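Local coordinates for single-stranded DNA-binding protein 1 (Streptomyces coelicolor, PDB 4DAM) that binds single-stranded DNA as a homotetramer, each subunit carrying an OB-fold domain, at the interface of chains A and B and the interface of chains A and C. Numbering follows the deposited sequence. Chains: chain A/B/C, Single-stranded DNA-binding protein 1.

The three contacts belong to two different interfaces of the homotetramer, both two-fold symmetric. Contact 1 joins chains A and B. Contacts 2 and 3 are neighbouring parts of the A and C interface. The C-alpha centres of contacts 2 and 3 lie about 8 Å apart, and both include A:Asn63 and C:Ile16. Contact 1 lies about 22 Å from contact 2 and 21 Å from contact 3, measured between the same kind of centres. These patches lie on separate regions of chain A, consistent with its assembly into a homotetramer. The crystallised piece is the N-terminal OB-fold part of a longer protein.

Contact 1: the interface of chains A and B. Residues chain A 72-73, 76-77, 113-115; chain B 117-120, 122.
The backbone N of B:Leu119 donates to A:Ile115 O at 2.8 Å. The bond is nearly straight, 169° at the hydrogen. A second bond grips the same leucine. A:Asn76 ND2 donates to B:Leu119 O at 2.8 Å, and that oxygen lies close to the asparagine amide plane. Behind it, A:Gln72 NE2 donates to A:Asn76 OD1 at 3.0 Å. The donor stands above the plane of the asparagine carbonyl. This second-shell bond helps fix the amide's rotation, with ND2 turned toward chain B. A:Leu73 packs beside the same loop. Its CG is anti to the backbone N (chi1 -179°), and CD1 comes 3.8 Å from B:Ala120 CA. The carboxylate of B:Asp118 braces the loop from within. Its OD1 takes B:Ala120 N at 3.0 Å, from above the carboxylate plane. Its OD2 lies 2.7 Å from water 1, which also meets A:Val113 O at 2.9 Å. In the fold, helix 71-80 and strand 114-117 of chain A, with A:Val113 just before the strand, receive the loop that follows strand 114-117 of chain B.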
ATOM      1  N   GLN A  72      10.897 -20.666  -4.827  1.00 22.93           N
ATOM      2  CA  GLN A  72      11.463 -20.934  -3.504  1.00 23.31           C
ATOM      3  C   GLN A  72      10.499 -20.566  -2.380  1.00 19.70           C
ATOM      4  O   GLN A  72      10.446 -21.247  -1.354  1.00 19.81           O
ATOM      5  CB  GLN A  72      12.815 -20.243  -3.300  1.00 26.56           C
ATOM      6  CG  GLN A  72      13.591 -20.789  -2.114  1.00 33.07           C
ATOM      7  CD  GLN A  72      13.983 -22.252  -2.288  1.00 37.91           C
ATOM      8  OE1 GLN A  72      14.479 -22.656  -3.351  1.00 45.70           O
ATOM      9  NE2 GLN A  72      13.739 -23.063  -1.252  1.00 37.42           N
ATOM     10  N   LEU A  73       9.706 -19.514  -2.578  1.00 18.65           N
ATOM     11  CA  LEU A  73       8.708 -19.143  -1.579  1.00 16.22           C
ATOM     12  C   LEU A  73       7.704 -20.281  -1.357  1.00 16.59           C
ATOM     13  O   LEU A  73       7.324 -20.586  -0.236  1.00 15.51           O
ATOM     14  CB  LEU A  73       7.960 -17.879  -1.987  1.00 17.37           C
ATOM     15  CG  LEU A  73       6.887 -17.339  -1.039  1.00 15.97           C
ATOM     16  CD1 LEU A  73       7.424 -17.156   0.368  1.00 17.94           C
ATOM     17  CD2 LEU A  73       6.347 -16.019  -1.595  1.00 17.88           C
ATOM     18  N   ASN A  76       9.563 -23.164   0.586  1.00 17.61           N
ATOM     19  CA  ASN A  76       9.726 -22.788   1.995  1.00 17.33           C
ATOM     20  C   ASN A  76       8.403 -22.702   2.765  1.00 16.81           C
ATOM     21  O   ASN A  76       8.286 -23.173   3.917  1.00 20.66           O
ATOM     22  CB  ASN A  76      10.537 -21.504   2.113  1.00 19.20           C
ATOM     23  CG  ASN A  76      11.969 -21.676   1.654  1.00 23.95           C
ATOM     24  OD1 ASN A  76      12.439 -22.813   1.445  1.00 28.67           O
ATOM     25  ND2 ASN A  76      12.662 -20.562   1.449  1.00 23.72           N
ATOM     26  N   ALA A  77       7.388 -22.123   2.160  1.00 17.08           N
ATOM     27  CA  ALA A  77       6.074 -22.052   2.790  1.00 17.65           C
ATOM     28  C   ALA A  77       5.475 -23.421   3.063  1.00 19.25           C
ATOM     29  O   ALA A  77       4.748 -23.593   4.043  1.00 19.71           O
ATOM     30  CB  ALA A  77       5.119 -21.222   1.950  1.00 19.77           C
ATOM     31  N   VAL A 113       4.696 -12.202  -3.052  1.00 14.79           N
ATOM     32  CA  VAL A 113       6.101 -11.928  -3.251  1.00 16.90           C
ATOM     33  C   VAL A 113       6.921 -12.225  -1.982  1.00 16.02           C
ATOM     34  O   VAL A 113       8.076 -12.651  -2.056  1.00 19.32           O
ATOM     35  CB  VAL A 113       6.270 -10.434  -3.660  1.00 19.46           C
ATOM     36  CG1 VAL A 113       7.725 -10.063  -3.712  1.00 29.07           C
ATOM     37  CG2 VAL A 113       5.589 -10.189  -5.004  1.00 23.79           C
ATOM     38  N   ALA A 114       6.304 -11.984  -0.827  1.00 15.60           N
ATOM     39  CA  ALA A 114       6.946 -12.160   0.476  1.00 15.69           C
ATOM     40  C   ALA A 114       5.911 -12.663   1.444  1.00 15.11           C
ATOM     41  O   ALA A 114       4.751 -12.233   1.407  1.00 15.63           O
ATOM     42  CB  ALA A 114       7.531 -10.829   0.949  1.00 17.73           C
ATOM     43  N   ILE A 115       6.309 -13.614   2.284  1.00 15.62           N
ATOM     44  CA  ILE A 115       5.454 -14.110   3.353  1.00 14.10           C
ATOM     45  C   ILE A 115       6.356 -14.322   4.561  1.00 14.21           C
ATOM     46  O   ILE A 115       7.473 -14.834   4.425  1.00 15.11           O
ATOM     47  CB  ILE A 115       4.791 -15.480   3.044  1.00 16.17           C
ATOM     48  CG1 ILE A 115       3.944 -15.426   1.758  1.00 15.24           C
ATOM     49  CG2 ILE A 115       3.885 -15.911   4.197  1.00 17.20           C
ATOM     50  CD1 ILE A 115       3.446 -16.778   1.265  1.00 19.36           C
TER
ATOM     51  N   HIS B 117      10.404 -12.793   9.395  1.00 14.73           N
ATOM     52  CA  HIS B 117      11.432 -13.329   8.554  1.00 15.47           C
ATOM     53  C   HIS B 117      10.815 -13.714   7.214  1.00 15.91           C
ATOM     54  O   HIS B 117       9.793 -14.394   7.175  1.00 14.83           O
ATOM     55  CB  HIS B 117      12.048 -14.571   9.222  1.00 17.35           C
ATOM     56  CG  HIS B 117      12.886 -14.269  10.455  1.00 18.96           C
ATOM     57  ND1 HIS B 117      14.184 -13.894  10.380  1.00 21.13           N
ATOM     58  CD2 HIS B 117      12.570 -14.332  11.807  1.00 20.76           C
ATOM     59  CE1 HIS B 117      14.676 -13.713  11.636  1.00 22.76           C
ATOM     60  NE2 HIS B 117      13.679 -13.956  12.508  1.00 23.73           N
ATOM     61  N   ASP B 118      11.445 -13.298   6.123  1.00 15.79           N
ATOM     62  CA  ASP B 118      10.893 -13.507   4.770  1.00 15.50           C
ATOM     63  C   ASP B 118      11.210 -14.926   4.273  1.00 17.30           C
ATOM     64  O   ASP B 118      12.372 -15.260   4.040  1.00 20.67           O
ATOM     65  CB  ASP B 118      11.437 -12.467   3.810  1.00 19.96           C
ATOM     66  CG  ASP B 118      10.787 -12.511   2.431  1.00 20.26           C
ATOM     67  OD1 ASP B 118       9.835 -13.313   2.203  1.00 20.78           O
ATOM     68  OD2 ASP B 118      11.250 -11.707   1.575  1.00 22.91           O
ATOM     69  N   LEU B 119      10.151 -15.718   4.110  1.00 16.47           N
ATOM     70  CA  LEU B 119      10.262 -17.097   3.625  1.00 17.22           C
ATOM     71  C   LEU B 119      10.661 -17.176   2.144  1.00 19.10           C
ATOM     72  O   LEU B 119      11.028 -18.237   1.668  1.00 21.33           O
ATOM     73  CB  LEU B 119       8.963 -17.848   3.857  1.00 16.04           C
ATOM     74  CG  LEU B 119       8.552 -18.085   5.297  1.00 18.03           C
ATOM     75  CD1 LEU B 119       7.076 -18.478   5.322  1.00 19.03           C
ATOM     76  CD2 LEU B 119       9.421 -19.191   5.854  1.00 25.82           C
ATOM     77  N   ALA B 120      10.645 -16.058   1.430  1.00 17.20           N
ATOM     78  CA  ALA B 120      11.077 -16.067   0.030  1.00 20.41           C
ATOM     79  C   ALA B 120      12.588 -16.201  -0.135  1.00 26.83           C
ATOM     80  O   ALA B 120      13.063 -16.589  -1.200  1.00 33.06           O
ATOM     81  CB  ALA B 120      10.550 -14.848  -0.709  1.00 21.08           C
ATOM     82  N   GLY B 122      14.707 -17.114   2.729  1.00 45.68           N
ATOM     83  CA  GLY B 122      15.214 -18.011   3.749  1.00 54.86           C
ATOM     84  C   GLY B 122      14.118 -18.955   4.212  1.00 57.29           C
ATOM     85  O   GLY B 122      14.381 -19.988   4.828  1.00 62.45           O
TER
HETATM   86  O   HOH W   1      10.419 -11.407  -1.005  1.00 23.14           O

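Contact 2: the interface of chains A and C. Residues chain A 61-65, 108; chain C 16, 93-95.
In plane at the edge of the A:His61 imidazole lie C:Val95 O and A:Asn63 ND2. NE2 donates to C:Val95 O at 2.9 Å, but the bond is bent, 138° at the hydrogen. The donor stands above the valine carbonyl plane. The histidine CG is anti to the backbone N (chi1 178°), which carries the ring toward strand 86-96 of chain C. Water 2 shares this carbonyl, linking it to A:Phe64 N. CD2 of the histidine lies 3.9 Å from C:Lys94 CD. The A:Phe64 ring carries A:Thr62 CG2 over the rim of one face. An alanine in place of A:His61 would probably deprive C:Val95 O of its imidazole donor and open a gap beside C:Lys94. The modelled A:Asn63 amide orientation is doubtful. Its OD1 is 2.9 Å from C:Leu93 O, a clash of two acceptors. Its ND2 sets donor against donor, 2.8 Å from C:Val95 N and 3.0 Å from A:His61 NE2. Exchanging the ends would probably give hydrogen bonds to both backbone atoms and put the oxygen near NE2. A:Phe65 and C:Leu93 point tip to tip, CE2 to CD2, at 4.0 Å. C:Val95 CG2 packs 3.8 Å from A:Ala108 CB. Strands 56-70 and 103-112 of chain A face strand 86-96 of chain C.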
ATOM      1  N   HIS A  61     -14.918  -6.360   9.988  1.00 28.29           N
ATOM      2  CA  HIS A  61     -15.021  -7.195   8.803  1.00 25.23           C
ATOM      3  C   HIS A  61     -13.789  -8.056   8.605  1.00 23.34           C
ATOM      4  O   HIS A  61     -12.663  -7.605   8.818  1.00 24.70           O
ATOM      5  CB  HIS A  61     -15.203  -6.292   7.594  1.00 24.96           C
ATOM      6  CG  HIS A  61     -15.287  -7.028   6.299  1.00 23.84           C
ATOM      7  ND1 HIS A  61     -16.372  -7.751   5.941  1.00 27.32           N
ATOM      8  CD2 HIS A  61     -14.357  -7.183   5.286  1.00 23.44           C
ATOM      9  CE1 HIS A  61     -16.149  -8.321   4.747  1.00 25.56           C
ATOM     10  NE2 HIS A  61     -14.919  -7.962   4.339  1.00 23.54           N
ATOM     11  N   THR A  62     -13.997  -9.304   8.216  1.00 20.11           N
ATOM     12  CA  THR A  62     -12.914 -10.195   7.810  1.00 19.40           C
ATOM     13  C   THR A  62     -12.827 -10.297   6.279  1.00 18.51           C
ATOM     14  O   THR A  62     -13.780 -10.730   5.626  1.00 21.33           O
ATOM     15  CB  THR A  62     -13.058 -11.614   8.411  1.00 22.92           C
ATOM     16  OG1 THR A  62     -12.972 -11.522   9.842  1.00 27.68           O
ATOM     17  CG2 THR A  62     -11.958 -12.510   7.888  1.00 22.41           C
ATOM     18  N   ASN A  63     -11.672  -9.903   5.735  1.00 17.10           N
ATOM     19  CA  ASN A  63     -11.327 -10.132   4.344  1.00 16.68           C
ATOM     20  C   ASN A  63     -10.693 -11.519   4.218  1.00 15.97           C
ATOM     21  O   ASN A  63      -9.700 -11.823   4.906  1.00 18.20           O
ATOM     22  CB  ASN A  63     -10.295  -9.112   3.827  1.00 16.82           C
ATOM     23  CG  ASN A  63     -10.875  -7.730   3.491  1.00 17.28           C
ATOM     24  OD1 ASN A  63     -10.141  -6.712   3.438  1.00 20.68           O
ATOM     25  ND2 ASN A  63     -12.154  -7.676   3.250  1.00 14.54           N
ATOM     26  N   PHE A  64     -11.197 -12.328   3.296  1.00 15.94           N
ATOM     27  CA  PHE A  64     -10.543 -13.580   2.913  1.00 15.76           C
ATOM     28  C   PHE A  64      -9.864 -13.450   1.562  1.00 17.01           C
ATOM     29  O   PHE A  64     -10.442 -12.896   0.621  1.00 18.38           O
ATOM     30  CB  PHE A  64     -11.535 -14.734   2.858  1.00 17.36           C
ATOM     31  CG  PHE A  64     -12.068 -15.115   4.217  1.00 19.45           C
ATOM     32  CD1 PHE A  64     -13.251 -14.554   4.688  1.00 24.09           C
ATOM     33  CD2 PHE A  64     -11.358 -15.972   5.044  1.00 23.26           C
ATOM     34  CE1 PHE A  64     -13.751 -14.890   5.945  1.00 25.44           C
ATOM     35  CE2 PHE A  64     -11.867 -16.320   6.291  1.00 23.68           C
ATOM     36  CZ  PHE A  64     -13.050 -15.764   6.735  1.00 24.81           C
ATOM     37  N   PHE A  65      -8.643 -13.962   1.497  1.00 14.76           N
ATOM     38  CA  PHE A  65      -7.860 -14.022   0.276  1.00 14.48           C
ATOM     39  C   PHE A  65      -7.352 -15.426   0.045  1.00 16.18           C
ATOM     40  O   PHE A  65      -7.061 -16.162   0.988  1.00 17.78           O
ATOM     41  CB  PHE A  65      -6.636 -13.122   0.354  1.00 13.62           C
ATOM     42  CG  PHE A  65      -6.926 -11.683   0.631  1.00 13.73           C
ATOM     43  CD1 PHE A  65      -6.940 -11.194   1.927  1.00 16.28           C
ATOM     44  CD2 PHE A  65      -7.159 -10.808  -0.418  1.00 13.17           C
ATOM     45  CE1 PHE A  65      -7.194  -9.868   2.183  1.00 17.16           C
ATOM     46  CE2 PHE A  65      -7.422  -9.483  -0.168  1.00 15.63           C
ATOM     47  CZ  PHE A  65      -7.448  -9.006   1.138  1.00 16.89           C
ATOM     48  N   ALA A 108     -10.930 -12.591  -4.031  1.00 19.23           N
ATOM     49  CA  ALA A 108      -9.639 -11.916  -4.081  1.00 17.18           C
ATOM     50  C   ALA A 108      -8.462 -12.888  -3.887  1.00 17.82           C
ATOM     51  O   ALA A 108      -8.405 -13.659  -2.910  1.00 21.04           O
ATOM     52  CB  ALA A 108      -9.640 -10.828  -3.032  1.00 16.99           C
TER
ATOM     53  N   ILE C  16      -6.898  -3.085   5.422  0.50 23.16           N
ATOM     54  CA  ILE C  16      -6.054  -3.244   4.246  0.50 23.61           C
ATOM     55  C   ILE C  16      -6.254  -2.012   3.385  0.50 22.05           C
ATOM     56  O   ILE C  16      -7.331  -1.806   2.845  0.50 24.46           O
ATOM     57  CB  ILE C  16      -6.416  -4.454   3.362  0.50 27.95           C
ATOM     58  CG1 ILE C  16      -6.167  -5.781   4.056  0.50 28.54           C
ATOM     59  CG2 ILE C  16      -5.629  -4.411   2.063  0.50 30.58           C
ATOM     60  CD1 ILE C  16      -4.739  -5.975   4.455  0.50 27.49           C
ATOM     61  N   LEU C  93      -9.779  -1.582   1.439  1.00 14.18           N
ATOM     62  CA  LEU C  93     -10.282  -2.711   0.656  1.00 14.71           C
ATOM     63  C   LEU C  93     -11.207  -3.578   1.490  1.00 14.77           C
ATOM     64  O   LEU C  93     -10.850  -3.975   2.599  1.00 15.76           O
ATOM     65  CB  LEU C  93      -9.115  -3.541   0.147  1.00 16.58           C
ATOM     66  CG  LEU C  93      -9.476  -4.769  -0.681  1.00 16.73           C
ATOM     67  CD1 LEU C  93     -10.198  -4.345  -1.954  1.00 19.50           C
ATOM     68  CD2 LEU C  93      -8.250  -5.605  -0.981  1.00 19.52           C
ATOM     69  N   LYS C  94     -12.394  -3.848   0.960  1.00 15.35           N
ATOM     70  CA  LYS C  94     -13.348  -4.754   1.592  1.00 16.29           C
ATOM     71  C   LYS C  94     -13.798  -5.795   0.576  1.00 19.94           C
ATOM     72  O   LYS C  94     -14.432  -5.467  -0.426  1.00 22.44           O
ATOM     73  CB  LYS C  94     -14.566  -3.999   2.125  1.00 21.61           C
ATOM     74  CG  LYS C  94     -14.232  -2.894   3.074  1.00 25.89           C
ATOM     75  CD  LYS C  94     -13.796  -3.390   4.394  1.00 28.45           C
ATOM     76  CE  LYS C  94     -13.341  -2.105   5.070  1.00 37.94           C
ATOM     77  NZ  LYS C  94     -14.430  -1.136   5.383  1.00 43.77           N
ATOM     78  N   VAL C  95     -13.427  -7.041   0.817  1.00 16.85           N
ATOM     79  CA  VAL C  95     -13.811  -8.165  -0.005  1.00 17.86           C
ATOM     80  C   VAL C  95     -15.062  -8.745   0.653  1.00 19.55           C
ATOM     81  O   VAL C  95     -15.006  -9.267   1.768  1.00 18.40           O
ATOM     82  CB  VAL C  95     -12.653  -9.187  -0.124  1.00 21.35           C
ATOM     83  CG1 VAL C  95     -13.057 -10.350  -1.023  1.00 23.23           C
ATOM     84  CG2 VAL C  95     -11.361  -8.499  -0.602  1.00 22.57           C
TER
HETATM   85  O   HOH W   2     -13.911 -11.825   2.234  1.00 20.81           O

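Contact 3: the interface of chains A and C. Residues chain A 20-21, 45-48, 63; chain C 13-14, 16.
C:Asn14, which packs against A:Val21 and A:Thr46, has a left-handed helical backbone (phi 61°, psi 37°). Just before it, C:Met13 O accepts A:Arg48 N at 2.8 Å, although both of these residues are poorly ordered. The asparagine CG is anti to the backbone N (chi1 -158°), and its amide reaches between strands 17-24 and 36-51 of chain A. As modelled, OD1 lies 2.8 Å from A:Val21 O and 3.1 Å from A:Thr46 O. Each pair sets two acceptors together, so the amide orientation is doubtful. Water 3 meets A:Thr46 N at 2.8 Å and also sits near the doubtful amide end and A:Arg48 NH2. The poorly ordered arginine chain is modelled extended from CG to NE, with its guanidinium edge toward C:Asn14 CB. A:Val45 crosses C:Asn14 at about a right angle. Its CG1 also meets C:Ile16 CD1 at 3.9 Å. That isoleucine is engineered in place of a threonine, and CD1 presses 3.4 Å from A:Ala20 CA, a contact the natural side chain would not make in this form. The site lays the N-terminal segment of chain C across two strands of chain A and helps hold these subunits together in the tetramer.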
ATOM      1  N   ALA A  20      -1.002  -7.669   3.555  1.00 20.39           N
ATOM      2  CA  ALA A  20      -2.131  -8.223   4.330  1.00 19.08           C
ATOM      3  C   ALA A  20      -1.535  -8.940   5.539  1.00 21.90           C
ATOM      4  O   ALA A  20      -0.586  -9.713   5.407  1.00 20.61           O
ATOM      5  CB  ALA A  20      -2.954  -9.191   3.472  1.00 22.19           C
ATOM      6  N   VAL A  21      -2.041  -8.609   6.710  1.00 18.79           N
ATOM      7  CA  VAL A  21      -1.589  -9.209   7.961  1.00 17.80           C
ATOM      8  C   VAL A  21      -2.761  -9.980   8.519  1.00 17.63           C
ATOM      9  O   VAL A  21      -3.800  -9.402   8.850  1.00 18.70           O
ATOM     10  CB  VAL A  21      -1.126  -8.113   8.922  1.00 22.52           C
ATOM     11  CG1 VAL A  21      -0.605  -8.732  10.226  1.00 26.44           C
ATOM     12  CG2 VAL A  21      -0.054  -7.260   8.249  1.00 25.57           C
ATOM     13  N   VAL A  45      -8.026 -11.944   7.129  1.00 15.84           N
ATOM     14  CA  VAL A  45      -7.532 -10.671   7.616  1.00 16.23           C
ATOM     15  C   VAL A  45      -8.688  -9.918   8.283  1.00 18.89           C
ATOM     16  O   VAL A  45      -9.620  -9.467   7.608  1.00 18.77           O
ATOM     17  CB  VAL A  45      -6.938  -9.840   6.449  1.00 16.41           C
ATOM     18  CG1 VAL A  45      -6.439  -8.479   6.925  1.00 18.92           C
ATOM     19  CG2 VAL A  45      -5.864 -10.623   5.699  1.00 17.16           C
ATOM     20  N   THR A  46      -8.640  -9.816   9.606  1.00 19.02           N
ATOM     21  CA  THR A  46      -9.749  -9.237  10.366  1.00 20.32           C
ATOM     22  C   THR A  46      -9.396  -7.837  10.853  1.00 19.91           C
ATOM     23  O   THR A  46      -8.421  -7.654  11.588  1.00 22.88           O
ATOM     24  CB  THR A  46     -10.145 -10.145  11.550  1.00 24.01           C
ATOM     25  OG1 THR A  46     -10.515 -11.424  11.045  1.00 26.13           O
ATOM     26  CG2 THR A  46     -11.345  -9.566  12.305  1.00 25.75           C
ATOM     27  N   ALA A  47     -10.178  -6.852  10.418  1.00 20.12           N
ATOM     28  CA  ALA A  47     -10.050  -5.481  10.908  1.00 19.77           C
ATOM     29  C   ALA A  47     -10.593  -5.461  12.332  1.00 22.16           C
ATOM     30  O   ALA A  47     -11.477  -6.238  12.668  1.00 25.17           O
ATOM     31  CB  ALA A  47     -10.827  -4.512  10.017  1.00 25.44           C
ATOM     32  N   ARG A  48     -10.027  -4.595  13.147  1.00 25.94           N
ATOM     33  CA  ARG A  48     -10.439  -4.454  14.555  1.00 32.43           C
ATOM     34  C   ARG A  48     -10.620  -2.997  14.870  1.00 40.11           C
ATOM     35  O   ARG A  48      -9.945  -2.143  14.286  1.00 39.06           O
ATOM     36  CB  ARG A  48      -9.377  -5.051  15.476  1.00 37.61           C
ATOM     37  CG  ARG A  48      -9.194  -6.536  15.294  1.00 39.96           C
ATOM     38  CD  ARG A  48      -8.040  -7.039  16.137  1.00 49.54           C
ATOM     39  NE  ARG A  48      -7.566  -8.389  15.658  1.00 61.12           N
ATOM     40  CZ  ARG A  48      -6.949  -8.609  14.474  1.00 62.77           C
ATOM     41  NH1 ARG A  48      -6.677  -7.611  13.628  1.00 57.13           N
ATOM     42  NH2 ARG A  48      -6.578  -9.848  14.128  1.00 70.79           N
ATOM     43  N   ASN A  63     -11.672  -9.903   5.735  1.00 17.10           N
ATOM     44  CA  ASN A  63     -11.327 -10.132   4.344  1.00 16.68           C
ATOM     45  C   ASN A  63     -10.693 -11.519   4.218  1.00 15.97           C
ATOM     46  O   ASN A  63      -9.700 -11.823   4.906  1.00 18.20           O
ATOM     47  CB  ASN A  63     -10.295  -9.112   3.827  1.00 16.82           C
ATOM     48  CG  ASN A  63     -10.875  -7.730   3.491  1.00 17.28           C
ATOM     49  OD1 ASN A  63     -10.141  -6.712   3.438  1.00 20.68           O
ATOM     50  ND2 ASN A  63     -12.154  -7.676   3.250  1.00 14.54           N
TER
ATOM     51  N   MET C  13      -5.406  -2.135  14.295  1.00 40.92           N
ATOM     52  CA  MET C  13      -6.643  -1.940  13.478  1.00 34.80           C
ATOM     53  C   MET C  13      -6.732  -2.886  12.247  1.00 26.42           C
ATOM     54  O   MET C  13      -7.777  -3.429  11.988  1.00 27.05           O
ATOM     55  CB  MET C  13      -6.820  -0.493  13.052  1.00 45.95           C
ATOM     56  CG  MET C  13      -7.859   0.311  13.828  1.00 49.08           C
ATOM     57  SD  MET C  13      -8.862   1.502  12.889  1.00 63.32           S
ATOM     58  CE  MET C  13      -7.785   1.893  11.507  1.00 50.17           C
ATOM     59  N   ASN C  14      -5.635  -3.102  11.532  1.00 27.92           N
ATOM     60  CA  ASN C  14      -5.555  -4.143  10.503  1.00 26.37           C
ATOM     61  C   ASN C  14      -6.528  -3.998   9.332  1.00 22.90           C
ATOM     62  O   ASN C  14      -7.081  -4.966   8.821  1.00 23.16           O
ATOM     63  CB  ASN C  14      -5.719  -5.514  11.108  1.00 26.73           C
ATOM     64  CG  ASN C  14      -5.142  -6.582  10.236  1.00 26.15           C
ATOM     65  OD1 ASN C  14      -5.625  -7.709  10.221  1.00 32.39           O
ATOM     66  ND2 ASN C  14      -4.109  -6.226   9.469  1.00 24.32           N
ATOM     67  N   ILE C  16      -6.898  -3.085   5.422  0.50 23.16           N
ATOM     68  CA  ILE C  16      -6.054  -3.244   4.246  0.50 23.61           C
ATOM     69  C   ILE C  16      -6.254  -2.012   3.385  0.50 22.05           C
ATOM     70  O   ILE C  16      -7.331  -1.806   2.845  0.50 24.46           O
ATOM     71  CB  ILE C  16      -6.416  -4.454   3.362  0.50 27.95           C
ATOM     72  CG1 ILE C  16      -6.167  -5.781   4.056  0.50 28.54           C
ATOM     73  CG2 ILE C  16      -5.629  -4.411   2.063  0.50 30.58           C
ATOM     74  CD1 ILE C  16      -4.739  -5.975   4.455  0.50 27.49           C
TER
HETATM   75  O   HOH W   3      -6.454 -10.745  11.064  1.00 34.42           O